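Long-range contacts in 3-hexulose-6-phosphate synthase (Mycobacterium gastri, PDB 3AJX), which is a magnesium-binding enzyme that folds as a TIM barrel, an eight-stranded parallel barrel wrapped in helices: residues Leu9-Glu17 / Glu39-Ala50; Lys168-Gln176 / Ala199-Ala207. The protein carries 1 engineered substitution. All coordinates share one frame; numbering follows the deposited sequence.

Contact 1 of 2, residues Leu9-Glu17 / Glu39-Ala50; sequences LLSTEAALE and EGLSVITAVKKA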
loop_
_atom_site.group_PDB
_atom_site.type_symbol
_atom_site.label_atom_id
_atom_site.label_comp_id
_atom_site.label_asym_id
_atom_site.label_seq_id
_atom_site.Cartn_x
_atom_site.Cartn_y
_atom_site.Cartn_z
ATOM N N LEU A 9 -8.749 7.170 -9.834
ATOM C CA LEU A 9 -9.847 8.013 -9.383
ATOM C C LEU A 9 -10.298 7.577 -7.990
ATOM O O LEU A 9 -9.689 6.688 -7.392
ATOM C CB LEU A 9 -11.005 7.939 -10.378
ATOM C CG LEU A 9 -10.627 8.398 -11.794
ATOM C CD1 LEU A 9 -11.831 8.285 -12.712
ATOM C CD2 LEU A 9 -10.119 9.834 -11.748
ATOM N N LEU A 10 -11.363 8.183 -7.471
ATOM C CA LEU A 10 -11.803 7.852 -6.117
ATOM C C LEU A 10 -13.178 7.220 -5.918
ATOM O O LEU A 10 -13.589 6.997 -4.778
ATOM C CB LEU A 10 -11.697 9.096 -5.232
ATOM C CG LEU A 10 -10.308 9.733 -5.129
ATOM C CD1 LEU A 10 -10.385 10.967 -4.243
ATOM C CD2 LEU A 10 -9.311 8.728 -4.564
ATOM N N SER A 11 -13.899 6.932 -6.995
ATOM C CA SER A 11 -15.212 6.313 -6.841
ATOM C C SER A 11 -15.470 5.261 -7.904
ATOM O O SER A 11 -14.965 5.356 -9.024
ATOM C CB SER A 11 -16.325 7.370 -6.893
ATOM O OG SER A 11 -16.526 7.851 -8.210
ATOM N N THR A 12 -16.259 4.255 -7.540
ATOM C CA THR A 12 -16.611 3.176 -8.453
ATOM C C THR A 12 -17.398 3.742 -9.631
ATOM O O THR A 12 -17.220 3.324 -10.775
ATOM C CB THR A 12 -17.466 2.112 -7.738
ATOM O OG1 THR A 12 -16.707 1.530 -6.671
ATOM C CG2 THR A 12 -17.890 1.022 -8.713
ATOM N N GLU A 13 -18.272 4.698 -9.343
ATOM C CA GLU A 13 -19.076 5.328 -10.382
ATOM C C GLU A 13 -18.164 5.963 -11.431
ATOM O O GLU A 13 -18.336 5.750 -12.630
ATOM C CB GLU A 13 -19.982 6.398 -9.767
ATOM C CG GLU A 13 -21.049 5.870 -8.811
ATOM C CD GLU A 13 -20.479 5.108 -7.623
ATOM O OE1 GLU A 13 -19.570 5.635 -6.945
ATOM O OE2 GLU A 13 -20.950 3.979 -7.364
ATOM N N ALA A 14 -17.186 6.736 -10.968
ATOM C CA ALA A 14 -16.245 7.407 -11.863
ATOM C C ALA A 14 -15.407 6.401 -12.645
ATOM O O ALA A 14 -15.154 6.585 -13.838
ATOM C CB ALA A 14 -15.333 8.332 -11.063
ATOM N N ALA A 15 -14.973 5.344 -11.966
ATOM C CA ALA A 15 -14.158 4.311 -12.596
ATOM C C ALA A 15 -14.931 3.597 -13.699
ATOM O O ALA A 15 -14.401 3.362 -14.785
ATOM C CB ALA A 15 -13.680 3.308 -11.545
ATOM N N LEU A 16 -16.183 3.251 -13.421
ATOM C CA LEU A 16 -17.020 2.570 -14.405
ATOM C C LEU A 16 -17.300 3.457 -15.614
ATOM O O LEU A 16 -17.265 2.996 -16.755
ATOM C CB LEU A 16 -18.341 2.144 -13.769
ATOM C CG LEU A 16 -18.300 0.953 -12.813
ATOM C CD1 LEU A 16 -19.673 0.762 -12.189
ATOM C CD2 LEU A 16 -17.876 -0.300 -13.568
ATOM N N GLU A 17 -17.586 4.733 -15.367
ATOM C CA GLU A 17 -17.860 5.651 -16.462
ATOM C C GLU A 17 -16.633 5.797 -17.352
ATOM O O GLU A 17 -16.745 5.780 -18.577
ATOM C CB GLU A 17 -18.285 7.020 -15.922
ATOM C CG GLU A 17 -18.462 8.073 -17.011
ATOM C CD GLU A 17 -19.108 9.347 -16.500
ATOM O OE1 GLU A 17 -19.148 10.340 -17.261
ATOM O OE2 GLU A 17 -19.582 9.353 -15.344
ATOM N N GLU A 39 -12.826 2.584 -2.237
ATOM C CA GLU A 39 -14.009 1.734 -2.376
ATOM C C GLU A 39 -13.902 0.292 -1.894
ATOM O O GLU A 39 -14.922 -0.359 -1.662
ATOM C CB GLU A 39 -14.432 1.719 -3.849
ATOM C CG GLU A 39 -14.770 3.087 -4.407
ATOM C CD GLU A 39 -16.198 3.505 -4.105
ATOM O OE1 GLU A 39 -16.741 3.078 -3.063
ATOM O OE2 GLU A 39 -16.770 4.270 -4.905
ATOM N N GLY A 40 -12.685 -0.216 -1.753
ATOM C CA GLY A 40 -12.536 -1.598 -1.338
ATOM C C GLY A 40 -12.550 -2.473 -2.577
ATOM O O GLY A 40 -12.667 -1.966 -3.696
ATOM N N LEU A 41 -12.456 -3.785 -2.382
ATOM C CA LEU A 41 -12.423 -4.746 -3.483
ATOM C C LEU A 41 -13.621 -4.738 -4.432
ATOM O O LEU A 41 -13.503 -5.189 -5.571
ATOM C CB LEU A 41 -12.228 -6.159 -2.922
ATOM C CG LEU A 41 -10.955 -6.385 -2.099
ATOM C CD1 LEU A 41 -10.962 -7.800 -1.538
ATOM C CD2 LEU A 41 -9.726 -6.157 -2.966
ATOM N N SER A 42 -14.766 -4.227 -3.984
ATOM C CA SER A 42 -15.951 -4.211 -4.840
ATOM C C SER A 42 -15.759 -3.445 -6.147
ATOM O O SER A 42 -16.439 -3.727 -7.131
ATOM C CB SER A 42 -17.164 -3.646 -4.083
ATOM O OG SER A 42 -16.946 -2.314 -3.660
ATOM N N VAL A 43 -14.837 -2.485 -6.179
ATOM C CA VAL A 43 -14.630 -1.745 -7.420
ATOM C C VAL A 43 -14.007 -2.668 -8.473
ATOM O O VAL A 43 -14.279 -2.537 -9.667
ATOM C CB VAL A 43 -13.746 -0.484 -7.210
ATOM C CG1 VAL A 43 -12.347 -0.874 -6.768
ATOM C CG2 VAL A 43 -13.706 0.337 -8.494
ATOM N N ILE A 44 -13.178 -3.606 -8.021
ATOM C CA ILE A 44 -12.538 -4.567 -8.913
ATOM C C ILE A 44 -13.608 -5.465 -9.525
ATOM O O ILE A 44 -13.632 -5.703 -10.733
ATOM C CB ILE A 44 -11.546 -5.477 -8.147
ATOM C CG1 ILE A 44 -10.385 -4.647 -7.603
ATOM C CG2 ILE A 44 -11.024 -6.585 -9.067
ATOM C CD1 ILE A 44 -9.486 -5.428 -6.660
ATOM N N THR A 45 -14.495 -5.960 -8.672
ATOM C CA THR A 45 -15.563 -6.847 -9.104
ATOM C C THR A 45 -16.499 -6.169 -10.094
ATOM O O THR A 45 -16.897 -6.767 -11.092
ATOM C CB THR A 45 -16.373 -7.334 -7.897
ATOM O OG1 THR A 45 -15.477 -7.883 -6.922
ATOM C CG2 THR A 45 -17.372 -8.402 -8.319
ATOM N N ALA A 46 -16.834 -4.915 -9.818
ATOM C CA ALA A 46 -17.732 -4.157 -10.686
ATOM C C ALA A 46 -17.141 -3.932 -12.074
ATOM O O ALA A 46 -17.827 -4.087 -13.084
ATOM C CB ALA A 46 -18.068 -2.820 -10.038
ATOM N N VAL A 47 -15.865 -3.564 -12.123
ATOM C CA VAL A 47 -15.208 -3.314 -13.397
ATOM C C VAL A 47 -15.038 -4.589 -14.217
ATOM O O VAL A 47 -15.232 -4.576 -15.434
ATOM C CB VAL A 47 -13.831 -2.649 -13.191
ATOM C CG1 VAL A 47 -13.101 -2.523 -14.524
ATOM C CG2 VAL A 47 -14.017 -1.276 -12.566
ATOM N N LYS A 48 -14.684 -5.690 -13.559
ATOM C CA LYS A 48 -14.503 -6.952 -14.273
ATOM C C LYS A 48 -15.844 -7.420 -14.832
ATOM O O LYS A 48 -15.912 -7.966 -15.932
ATOM C CB LYS A 48 -13.923 -8.024 -13.342
ATOM C CG LYS A 48 -13.623 -9.360 -14.032
ATOM C CD LYS A 48 -12.567 -9.210 -15.126
ATOM C CE LYS A 48 -12.258 -10.537 -15.802
ATOM N NZ LYS A 48 -11.198 -10.398 -16.844
ATOM N N LYS A 49 -16.911 -7.193 -14.072
ATOM C CA LYS A 49 -18.246 -7.596 -14.506
ATOM C C LYS A 49 -18.673 -6.817 -15.748
ATOM O O LYS A 49 -19.292 -7.372 -16.658
ATOM C CB LYS A 49 -19.263 -7.371 -13.383
ATOM C CG LYS A 49 -20.670 -7.841 -13.728
ATOM C CD LYS A 49 -21.665 -7.491 -12.634
ATOM C CE LYS A 49 -23.078 -7.888 -13.039
ATOM N NZ LYS A 49 -24.088 -7.426 -12.050
ATOM N N ALA A 50 -18.338 -5.530 -15.782
ATOM C CA ALA A 50 -18.689 -4.672 -16.909
ATOM C C ALA A 50 -17.778 -4.888 -18.120
ATOM O O ALA A 50 -18.141 -4.544 -19.245
ATOM C CB ALA A 50 -18.643 -3.208 -16.481
HETATM O O HOH W 1 -17.861 -0.441 -5.410
HETATM O O HOH W 2 -19.047 5.083 -4.105
#

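Contact 2 of 2, residues Lys168-Gln176 / Ala199-Ala207; sequences KVATIPAVQ and AKELRAAIA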
loop_
_atom_site.group_PDB
_atom_site.type_symbol
_atom_site.label_atom_id
_atom_site.label_comp_id
_atom_site.label_asym_id
_atom_site.label_seq_id
_atom_site.Cartn_x
_atom_site.Cartn_y
_atom_site.Cartn_z
ATOM N N LYS A 168 2.639 9.868 -22.426
ATOM C CA LYS A 168 1.717 10.591 -23.295
ATOM C C LYS A 168 2.003 10.156 -24.729
ATOM O O LYS A 168 2.990 9.468 -24.984
ATOM C CB LYS A 168 1.929 12.103 -23.159
ATOM C CG LYS A 168 1.716 12.645 -21.749
ATOM C CD LYS A 168 2.077 14.124 -21.663
ATOM C CE LYS A 168 1.936 14.656 -20.241
ATOM N NZ LYS A 168 2.839 13.963 -19.275
ATOM N N VAL A 169 1.148 10.554 -25.664
ATOM C CA VAL A 169 1.342 10.184 -27.063
ATOM C C VAL A 169 2.768 10.457 -27.537
ATOM O O VAL A 169 3.356 9.650 -28.256
ATOM C CB VAL A 169 0.355 10.937 -27.977
ATOM C CG1 VAL A 169 0.728 10.727 -29.440
ATOM C CG2 VAL A 169 -1.059 10.438 -27.724
ATOM N N ALA A 170 3.325 11.590 -27.120
ATOM C CA ALA A 170 4.677 11.973 -27.514
ATOM C C ALA A 170 5.757 10.991 -27.066
ATOM O O ALA A 170 6.777 10.837 -27.741
ATOM C CB ALA A 170 4.999 13.370 -26.981
ATOM N N THR A 171 5.538 10.322 -25.938
ATOM C CA THR A 171 6.527 9.380 -25.423
ATOM C C THR A 171 6.229 7.899 -25.673
ATOM O O THR A 171 7.032 7.037 -25.315
ATOM C CB THR A 171 6.756 9.595 -23.906
ATOM O OG1 THR A 171 5.493 9.667 -23.234
ATOM C CG2 THR A 171 7.538 10.882 -23.658
ATOM N N ILE A 172 5.091 7.597 -26.289
ATOM C CA ILE A 172 4.753 6.208 -26.582
ATOM C C ILE A 172 5.851 5.547 -27.422
ATOM O O ILE A 172 6.263 4.427 -27.133
ATOM C CB ILE A 172 3.387 6.103 -27.316
ATOM C CG1 ILE A 172 2.243 6.211 -26.303
ATOM C CG2 ILE A 172 3.288 4.785 -28.084
ATOM C CD1 ILE A 172 2.112 4.999 -25.384
ATOM N N PRO A 173 6.341 6.232 -28.473
ATOM C CA PRO A 173 7.395 5.630 -29.299
ATOM C C PRO A 173 8.641 5.242 -28.509
ATOM O O PRO A 173 9.205 4.169 -28.718
ATOM C CB PRO A 173 7.682 6.717 -30.333
ATOM C CG PRO A 173 6.339 7.344 -30.517
ATOM C CD PRO A 173 5.858 7.483 -29.085
ATOM N N ALA A 174 9.072 6.114 -27.602
ATOM C CA ALA A 174 10.256 5.837 -26.798
ATOM C C ALA A 174 10.018 4.642 -25.878
ATOM O O ALA A 174 10.907 3.818 -25.675
ATOM C CB ALA A 174 10.631 7.066 -25.977
ATOM N N VAL A 175 8.814 4.554 -25.324
ATOM C CA VAL A 175 8.464 3.454 -24.432
ATOM C C VAL A 175 8.482 2.125 -25.182
ATOM O O VAL A 175 9.001 1.125 -24.684
ATOM C CB VAL A 175 7.068 3.678 -23.800
ATOM C CG1 VAL A 175 6.626 2.441 -23.026
ATOM C CG2 VAL A 175 7.117 4.879 -22.870
ATOM N N GLN A 176 7.921 2.116 -26.386
ATOM C CA GLN A 176 7.888 0.896 -27.182
ATOM C C GLN A 176 9.292 0.515 -27.654
ATOM O O GLN A 176 9.652 -0.660 -27.657
ATOM C CB GLN A 176 6.946 1.073 -28.374
ATOM C CG GLN A 176 6.802 -0.165 -29.241
ATOM C CD GLN A 176 5.545 -0.136 -30.087
ATOM O OE1 GLN A 176 5.079 0.932 -30.489
ATOM N NE2 GLN A 176 4.992 -1.311 -30.370
ATOM N N ALA A 199 -7.393 8.058 -25.232
ATOM C CA ALA A 199 -7.032 6.645 -25.225
ATOM C C ALA A 199 -6.821 6.165 -26.655
ATOM O O ALA A 199 -5.871 5.437 -26.938
ATOM C CB ALA A 199 -8.126 5.820 -24.543
ATOM N N LYS A 200 -7.707 6.589 -27.555
ATOM C CA LYS A 200 -7.616 6.200 -28.961
ATOM C C LYS A 200 -6.307 6.682 -29.577
ATOM O O LYS A 200 -5.632 5.941 -30.296
ATOM C CB LYS A 200 -8.801 6.772 -29.748
ATOM C CG LYS A 200 -8.866 6.290 -31.194
ATOM C CD LYS A 200 -10.042 6.887 -31.957
ATOM C CE LYS A 200 -10.136 6.278 -33.354
ATOM N NZ LYS A 200 -11.253 6.851 -34.159
ATOM N N GLU A 201 -5.947 7.926 -29.287
ATOM C CA GLU A 201 -4.721 8.508 -29.820
ATOM C C GLU A 201 -3.471 7.838 -29.250
ATOM O O GLU A 201 -2.468 7.681 -29.949
ATOM C CB GLU A 201 -4.719 10.014 -29.549
ATOM C CG GLU A 201 -5.835 10.733 -30.304
ATOM C CD GLU A 201 -6.168 12.099 -29.736
ATOM O OE1 GLU A 201 -6.557 12.171 -28.550
ATOM O OE2 GLU A 201 -6.048 13.098 -30.478
ATOM N N LEU A 202 -3.522 7.447 -27.981
ATOM C CA LEU A 202 -2.385 6.761 -27.377
ATOM C C LEU A 202 -2.207 5.414 -28.082
ATOM O O LEU A 202 -1.088 5.010 -28.412
ATOM C CB LEU A 202 -2.634 6.549 -25.881
ATOM C CG LEU A 202 -2.355 7.765 -25.000
ATOM C CD1 LEU A 202 -3.039 7.594 -23.655
ATOM C CD2 LEU A 202 -0.846 7.943 -24.839
ATOM N N ARG A 203 -3.325 4.733 -28.313
ATOM C CA ARG A 203 -3.339 3.441 -28.990
ATOM C C ARG A 203 -2.782 3.546 -30.411
ATOM O O ARG A 203 -2.011 2.695 -30.854
ATOM C CB ARG A 203 -4.776 2.910 -29.046
ATOM C CG ARG A 203 -5.026 1.850 -30.111
ATOM C CD ARG A 203 -4.303 0.558 -29.797
ATOM N NE ARG A 203 -4.851 -0.081 -28.606
ATOM C CZ ARG A 203 -4.375 -1.200 -28.070
ATOM N NH1 ARG A 203 -3.334 -1.814 -28.621
ATOM N NH2 ARG A 203 -4.940 -1.705 -26.983
ATOM N N ALA A 204 -3.181 4.598 -31.116
ATOM C CA ALA A 204 -2.747 4.809 -32.490
ATOM C C ALA A 204 -1.245 5.010 -32.637
ATOM O O ALA A 204 -0.674 4.701 -33.683
ATOM C CB ALA A 204 -3.492 6.002 -33.083
ATOM N N ALA A 205 -0.606 5.530 -31.596
ATOM C CA ALA A 205 0.831 5.782 -31.634
ATOM C C ALA A 205 1.643 4.499 -31.488
ATOM O O ALA A 205 2.845 4.483 -31.760
ATOM C CB ALA A 205 1.215 6.775 -30.539
ATOM N N ILE A 206 0.983 3.429 -31.059
ATOM C CA ILE A 206 1.654 2.146 -30.880
ATOM C C ILE A 206 1.872 1.476 -32.227
ATOM O O ILE A 206 0.936 1.317 -33.010
ATOM C CB ILE A 206 0.831 1.206 -29.972
ATOM C CG1 ILE A 206 0.677 1.837 -28.583
ATOM C CG2 ILE A 206 1.524 -0.153 -29.868
ATOM C CD1 ILE A 206 -0.151 1.016 -27.606
ATOM N N ALA A 207 3.118 1.090 -32.487
ATOM C CA ALA A 207 3.495 0.440 -33.740
ATOM C C ALA A 207 3.087 -1.024 -33.743
ATOM O O ALA A 207 2.615 -1.497 -34.799
ATOM C CB ALA A 207 4.999 0.565 -33.959
ATOM O OXT ALA A 207 3.256 -1.684 -32.695
HETATM O O HOH W 3 5.368 3.687 -30.983
#

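Contact 1 of 2, residues Leu9-Glu17 / Glu39-Ala50
Glu39 OE2 accepts a nearly straight hydrogen bond from Thr12 N at 2.7 Å. The N-H arrives on the anti side of the carboxylate and 26° out of its plane. Thr12 N belongs to the first turn of helix 12-22, so a charged carboxylate here would probably be favoured by that helix end. A bend at chi2 turns the Glu39 carboxylate to the start of the helix, where OE2 meets this N-H. Glu13 brings a second carboxylate close, its OE1 3.7 Å from Glu39 OE2; their planes are steeply inclined, and a water donating to both oxygens should ease the repulsion. Another water joins Thr12 OG1 to Ser42 OG. Next to the polar end, Thr12 OG1 rests against Val43 CB (3.6 Å), while Thr12 CG2 faces the Ala46 methyl. One turn on, Leu16 CD2 dips between Ala46, Val47 CG2 (4.1 Å) and Ala50 CB. Ser11 shapes the helix start as N-cap: its OG accepts from Ala14 N at 3.0 Å. Gly40, at positive phi, leads out of helix 33-39 toward helix 42-50. The axes of helical segments 12-17 and 42-50 approach to 10.0 Å and run nearly parallel, 25° apart, on the outside of the barrel. Inward, Val43 and Val47 pack on strand 28-31, while Ala15 and Val43 meet Leu35 of helix 33-39; Leu10 touches Ile72 of the second subunit.

Contact 2 of 2, residues Lys168-Gln176 / Ala199-Ala207
The flat amide of Gln176 meets the chain terminus by both of its polar atoms. At one edge OE1 accepts from Ala207 N, 2.8 Å away, in the carbonyl plane and on a lone pair; NE2 donates one N-H to Ala207 OXT at 2.9 Å, a partner tilted 20° from the amide plane. The Ala207 methyl sits beyond the polar end, displaced to one side of the plane, its CB 3.5 Å from OE1. Ile206 CG2 lies off the other side, 3.7 Å from NE2, the two side chains crossing at about a right angle. A water donates to both Gln176 OE1 and Ala205 O, giving OE1 a second grip. With CG anti to the backbone N (chi1 -178°) and the chain extended beyond it, the amide spans the gap to the terminus, and the pair of direct bonds to one residue restrains its rotation. Beside these polar bonds, Ile172 divides its branches: CG2 presses on the Ala205 methyl at 3.8 Å and on Ile206 CG1, whereas CG1 meets Leu202 CD2. Leu202 CD2 also lies against the backbone at Val169 N (3.4 Å), and Val169 ends this row of apolar contacts, CG2 on Leu202 and CG1 on Ala205. Thr171 OG1 ties down the turn before helix 172-177 by accepting from Lys168 N at 3.0 Å. Ile172 also reaches Ala183 of strand 182-185, and Leu202 reaches Ala185 and Leu3 of strand 2-7. Outer helices before and after a barrel strand, here 172-177 and 195-204 around strand 182-185, packing side by side are characteristic of the TIM barrel, here where it closes, last strand beside first.

Overall arrangement
Contact 1 is completed before contact 2 begins along the chain, and the two do not touch: their centres lie 26 Å apart and their nearest atoms about 10 Å. Each joins neighbouring helices on the outside of the same closed eight-stranded barrel, contact 1 beside strand 28-31 and contact 2 beside strand 182-185. Strand 2-7 connects the two regions, since it leads into helix 12-22 and is also covered by helix 195-204. One lies in the helical layer near the beginning of the chain, the other near its end. Contact 1 additionally borders the second subunit, whereas no other chain of the assembly touches contact 2; the magnesium ligands, Glu30 and Asp59, belong to strands 28-31 and 55-62.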